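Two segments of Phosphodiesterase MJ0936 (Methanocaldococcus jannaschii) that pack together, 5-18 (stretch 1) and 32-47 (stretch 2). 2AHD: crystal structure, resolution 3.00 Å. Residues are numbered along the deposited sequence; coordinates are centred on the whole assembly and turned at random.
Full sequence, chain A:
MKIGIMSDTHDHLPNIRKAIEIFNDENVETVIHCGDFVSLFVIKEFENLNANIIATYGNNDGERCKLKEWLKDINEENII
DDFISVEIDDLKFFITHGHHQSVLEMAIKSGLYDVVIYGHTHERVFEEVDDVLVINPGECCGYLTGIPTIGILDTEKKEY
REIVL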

# COMPACT_ATOMS: atom_id res chain seq x y z
N ILE A 5 5.53 0.33 0.08
CA ILE A 5 4.24 -0.35 0.18
C ILE A 5 3.85 -0.59 1.65
O ILE A 5 4.68 -0.98 2.47
CB ILE A 5 4.29 -1.71 -0.51
CG1 ILE A 5 4.96 -1.57 -1.87
CG2 ILE A 5 2.89 -2.25 -0.68
CD1 ILE A 5 5.14 -2.88 -2.60
N MET A 6 2.58 -0.34 1.97
CA MET A 6 2.09 -0.57 3.32
C MET A 6 0.62 -0.99 3.20
O MET A 6 0.07 -1.01 2.10
CB MET A 6 2.30 0.68 4.20
CG MET A 6 1.48 1.90 3.86
SD MET A 6 2.12 3.35 4.68
CE MET A 6 1.98 2.97 6.30
N SER A 7 -0.00 -1.36 4.32
CA SER A 7 -1.40 -1.80 4.32
C SER A 7 -1.90 -2.10 5.73
O SER A 7 -1.11 -2.35 6.63
CB SER A 7 -1.54 -3.06 3.44
OG SER A 7 -2.88 -3.52 3.38
N ASP A 8 -3.22 -2.08 5.91
CA ASP A 8 -3.83 -2.37 7.21
C ASP A 8 -3.03 -1.78 8.36
O ASP A 8 -2.30 -2.50 9.04
CB ASP A 8 -3.93 -3.88 7.43
CG ASP A 8 -4.34 -4.63 6.19
OD1 ASP A 8 -5.41 -4.32 5.65
OD2 ASP A 8 -3.59 -5.52 5.73
N THR A 9 -3.16 -0.48 8.59
CA THR A 9 -2.45 0.16 9.68
C THR A 9 -3.32 0.18 10.94
O THR A 9 -2.81 0.24 12.06
CB THR A 9 -2.06 1.57 9.31
OG1 THR A 9 -3.21 2.24 8.76
CG2 THR A 9 -0.93 1.56 8.32
N HIS A 10 -4.63 0.14 10.75
CA HIS A 10 -5.60 0.12 11.84
C HIS A 10 -5.35 1.08 13.00
O HIS A 10 -5.28 0.67 14.15
CB HIS A 10 -5.72 -1.30 12.35
CG HIS A 10 -6.14 -2.27 11.29
ND1 HIS A 10 -7.44 -2.38 10.86
CD2 HIS A 10 -5.41 -3.11 10.52
CE1 HIS A 10 -7.49 -3.24 9.86
NE2 HIS A 10 -6.28 -3.69 9.63
N ASP A 11 -5.22 2.35 12.67
CA ASP A 11 -5.02 3.41 13.66
C ASP A 11 -3.79 3.33 14.57
O ASP A 11 -3.63 4.17 15.47
CB ASP A 11 -6.28 3.50 14.51
CG ASP A 11 -7.50 3.82 13.70
OD1 ASP A 11 -7.35 4.22 12.53
OD2 ASP A 11 -8.62 3.68 14.23
N HIS A 12 -2.92 2.35 14.33
CA HIS A 12 -1.73 2.20 15.14
C HIS A 12 -0.76 3.33 14.88
O HIS A 12 0.22 3.17 14.16
CB HIS A 12 -1.07 0.87 14.83
CG HIS A 12 -0.05 0.45 15.83
ND1 HIS A 12 0.12 -0.85 16.23
CD2 HIS A 12 0.88 1.17 16.50
CE1 HIS A 12 1.10 -0.93 17.11
NE2 HIS A 12 1.58 0.29 17.29
N LEU A 13 -1.02 4.48 15.49
CA LEU A 13 -0.18 5.65 15.26
C LEU A 13 1.34 5.44 15.33
O LEU A 13 2.06 5.87 14.43
CB LEU A 13 -0.61 6.78 16.19
CG LEU A 13 -1.96 7.35 15.74
CD1 LEU A 13 -2.37 8.49 16.64
CD2 LEU A 13 -1.85 7.83 14.30
N PRO A 14 1.84 4.77 16.37
CA PRO A 14 3.27 4.52 16.51
C PRO A 14 3.85 3.91 15.26
O PRO A 14 4.73 4.47 14.63
CB PRO A 14 3.32 3.56 17.68
CG PRO A 14 2.22 4.03 18.53
CD PRO A 14 1.11 4.26 17.54
N ASN A 15 3.35 2.74 14.90
CA ASN A 15 3.85 2.05 13.71
C ASN A 15 3.66 2.86 12.43
O ASN A 15 4.42 2.71 11.47
CB ASN A 15 3.18 0.68 13.60
CG ASN A 15 3.76 -0.31 14.58
OD1 ASN A 15 4.41 0.08 15.54
ND2 ASN A 15 3.53 -1.60 14.34
N ILE A 16 2.64 3.72 12.42
CA ILE A 16 2.39 4.55 11.25
C ILE A 16 3.53 5.55 11.10
O ILE A 16 4.06 5.75 10.01
CB ILE A 16 1.04 5.31 11.39
CG1 ILE A 16 -0.13 4.32 11.25
CG2 ILE A 16 0.96 6.42 10.35
CD1 ILE A 16 -1.50 4.91 11.54
N ARG A 17 3.90 6.18 12.21
CA ARG A 17 4.98 7.15 12.24
C ARG A 17 6.30 6.46 11.92
O ARG A 17 7.09 6.98 11.13
CB ARG A 17 5.06 7.79 13.61
CG ARG A 17 3.76 8.36 14.13
CD ARG A 17 3.84 8.50 15.64
NE ARG A 17 2.58 8.90 16.24
CZ ARG A 17 2.02 10.09 16.07
NH1 ARG A 17 2.63 11.00 15.32
NH2 ARG A 17 0.87 10.37 16.66
N LYS A 18 6.53 5.31 12.54
CA LYS A 18 7.76 4.55 12.30
C LYS A 18 7.92 4.35 10.81
O LYS A 18 8.98 4.62 10.23
CB LYS A 18 7.70 3.18 12.96
CG LYS A 18 7.92 3.16 14.47
CD LYS A 18 8.14 1.73 14.95
CE LYS A 18 8.54 1.67 16.41
NZ LYS A 18 7.49 2.23 17.28
N ILE A 32 2.40 3.36 -1.61
CA ILE A 32 1.12 2.67 -1.83
C ILE A 32 0.60 2.14 -0.49
O ILE A 32 1.35 1.51 0.26
CB ILE A 32 1.28 1.46 -2.77
CG1 ILE A 32 1.87 1.91 -4.10
CG2 ILE A 32 -0.05 0.79 -2.99
CD1 ILE A 32 2.05 0.78 -5.06
N HIS A 33 -0.66 2.39 -0.19
CA HIS A 33 -1.28 1.94 1.05
C HIS A 33 -2.58 1.32 0.60
O HIS A 33 -3.48 2.01 0.16
CB HIS A 33 -1.54 3.14 1.95
CG HIS A 33 -2.11 2.79 3.29
ND1 HIS A 33 -3.25 2.03 3.44
CD2 HIS A 33 -1.72 3.13 4.54
CE1 HIS A 33 -3.54 1.92 4.72
NE2 HIS A 33 -2.63 2.58 5.41
N CYS A 34 -2.70 0.01 0.70
CA CYS A 34 -3.92 -0.61 0.23
C CYS A 34 -4.93 -1.00 1.27
O CYS A 34 -6.06 -1.34 0.95
CB CYS A 34 -3.59 -1.85 -0.60
SG CYS A 34 -1.94 -2.54 -0.35
N GLY A 35 -4.53 -0.91 2.53
CA GLY A 35 -5.40 -1.34 3.61
C GLY A 35 -6.30 -0.34 4.28
O GLY A 35 -6.69 0.66 3.69
N ASP A 36 -6.63 -0.64 5.52
CA ASP A 36 -7.49 0.23 6.30
C ASP A 36 -6.63 1.16 7.16
O ASP A 36 -5.93 0.71 8.06
CB ASP A 36 -8.41 -0.58 7.24
CG ASP A 36 -9.04 -1.80 6.58
OD1 ASP A 36 -8.59 -2.94 6.87
OD2 ASP A 36 -9.99 -1.64 5.79
N PHE A 37 -6.66 2.45 6.86
CA PHE A 37 -5.94 3.41 7.70
C PHE A 37 -6.91 3.28 8.83
O PHE A 37 -6.56 3.20 10.01
CB PHE A 37 -6.05 4.83 7.17
CG PHE A 37 -5.88 4.94 5.70
CD1 PHE A 37 -6.83 4.41 4.84
CD2 PHE A 37 -4.74 5.54 5.17
CE1 PHE A 37 -6.64 4.47 3.48
CE2 PHE A 37 -4.55 5.61 3.81
CZ PHE A 37 -5.49 5.07 2.96
N VAL A 38 -8.16 3.27 8.35
CA VAL A 38 -9.38 3.13 9.11
C VAL A 38 -9.97 4.45 9.59
O VAL A 38 -10.99 4.87 9.06
CB VAL A 38 -9.19 2.16 10.28
CG1 VAL A 38 -9.93 2.65 11.48
CG2 VAL A 38 -9.67 0.78 9.87
N SER A 39 -9.33 5.10 10.55
CA SER A 39 -9.86 6.35 11.09
C SER A 39 -9.29 7.59 10.43
O SER A 39 -8.13 7.61 10.02
CB SER A 39 -9.61 6.42 12.59
OG SER A 39 -10.40 5.48 13.29
N LEU A 40 -10.11 8.63 10.34
CA LEU A 40 -9.72 9.90 9.72
C LEU A 40 -8.46 10.51 10.29
O LEU A 40 -7.59 10.94 9.53
CB LEU A 40 -10.85 10.92 9.84
CG LEU A 40 -11.67 11.17 8.57
CD1 LEU A 40 -12.89 12.03 8.86
CD2 LEU A 40 -10.77 11.82 7.54
N PHE A 41 -8.34 10.54 11.61
CA PHE A 41 -7.17 11.14 12.23
C PHE A 41 -5.87 10.56 11.71
O PHE A 41 -4.81 11.15 11.89
CB PHE A 41 -7.24 11.07 13.77
CG PHE A 41 -7.28 9.68 14.34
CD1 PHE A 41 -6.12 8.91 14.43
CD2 PHE A 41 -8.47 9.14 14.81
CE1 PHE A 41 -6.16 7.64 14.98
CE2 PHE A 41 -8.51 7.86 15.37
CZ PHE A 41 -7.35 7.11 15.45
N VAL A 42 -5.95 9.41 11.06
CA VAL A 42 -4.76 8.78 10.53
C VAL A 42 -4.16 9.59 9.38
O VAL A 42 -2.94 9.68 9.25
CB VAL A 42 -5.05 7.36 10.03
CG1 VAL A 42 -3.80 6.78 9.36
CG2 VAL A 42 -5.49 6.48 11.19
N ILE A 43 -5.01 10.19 8.56
CA ILE A 43 -4.55 10.97 7.42
C ILE A 43 -3.66 12.14 7.82
O ILE A 43 -2.70 12.47 7.11
CB ILE A 43 -5.75 11.51 6.60
CG1 ILE A 43 -6.65 10.36 6.15
CG2 ILE A 43 -5.25 12.26 5.39
CD1 ILE A 43 -5.95 9.30 5.33
N LYS A 44 -3.94 12.78 8.96
CA LYS A 44 -3.14 13.92 9.38
C LYS A 44 -1.69 13.54 9.69
O LYS A 44 -0.82 14.40 9.80
CB LYS A 44 -3.76 14.61 10.60
CG LYS A 44 -5.18 15.20 10.37
CD LYS A 44 -5.27 16.22 9.19
CE LYS A 44 -5.63 15.54 7.85
NZ LYS A 44 -5.94 16.48 6.74
N GLU A 45 -1.44 12.25 9.82
CA GLU A 45 -0.09 11.79 10.10
C GLU A 45 0.71 11.80 8.81
O GLU A 45 1.91 12.04 8.81
CB GLU A 45 -0.12 10.36 10.64
CG GLU A 45 -0.64 10.23 12.05
CD GLU A 45 0.32 10.81 13.06
OE1 GLU A 45 1.53 10.47 12.99
OE2 GLU A 45 -0.12 11.59 13.92
N PHE A 46 0.02 11.53 7.71
CA PHE A 46 0.68 11.48 6.42
C PHE A 46 1.10 12.83 5.89
O PHE A 46 1.95 12.91 4.99
CB PHE A 46 -0.21 10.75 5.41
CG PHE A 46 -0.29 9.28 5.67
CD1 PHE A 46 0.85 8.49 5.54
CD2 PHE A 46 -1.47 8.70 6.10
CE1 PHE A 46 0.82 7.14 5.85
CE2 PHE A 46 -1.51 7.34 6.41
CZ PHE A 46 -0.36 6.56 6.29
N GLU A 47 0.54 13.91 6.43
CA GLU A 47 0.94 15.23 5.98
C GLU A 47 2.28 15.42 6.66
O GLU A 47 2.51 16.40 7.36
CB GLU A 47 -0.07 16.30 6.39
CG GLU A 47 -0.17 16.61 7.88
CD GLU A 47 -1.34 17.54 8.21
OE1 GLU A 47 -1.44 18.00 9.37
OE2 GLU A 47 -2.18 17.80 7.31

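The two stretches begin as neighbouring parallel strands. Met6 N donates to Ile32 O (2.8 Å) and Cys34 N to Met6 O (3.3 Å), so Met6 uses both backbone polar groups on the partner. Ile5 and Ile32 share one face of the sheet; Met6 and His33 share the other. There Met6, with chi1 p and chi2 t, lays CG 3.5 Å from His33 CD2 and carries SD to 4.2 Å from Phe46 CE1, so one flexible side chain touches both rings.

Past the strands the backbones draw closer, with Asp8 CA and Gly35 CA 4.1 Å apart. Gly35 is fitted to this spot: an ideal CB would lie 1.8 Å from Asp8 N and 2.6 Å from Ser7 OG. Next, Asp36 O collects the amides of Thr9 (3.1 Å from its N) and His10 (3.0 Å from its N). Thr9, chi1 p, also sets OG1 at the edge of the His33 ring, in a weak hydrogen bond to NE2 (3.4 Å).

The Thr9-His12 type I' turn presents Asp11. Its backbone N donates to Phe37 O (3.1 Å), while its side chain, chi1 m, leaves the backbone sideways and brings its carboxylate up to Ser39. Both oxygens are used: Ser39 N donates to Asp11 OD1 (2.9 Å) and Ser39 OG, on an m rotamer, to Asp11 OD2 (2.7 Å). One residue thus receives two hydrogen bonds from another.

Beyond the turn, the contact becomes largely apolar. Ile16 (m, t) points toward stretch 2 and extends CD1 to 3.7 Å from Val42 CG1, with CG2 4.3 Å from Phe46 CZ. Leu13 (m, t) places CD2 3.5 Å from Glu45 CG, packing on the aliphatic part of an acidic side chain. Glu45, folded by m, m torsions, closes the contact with a salt bridge from OE1 to Arg17 NH1 (2.6 Å), the carboxylate oxygen lying over one face of the guanidinium.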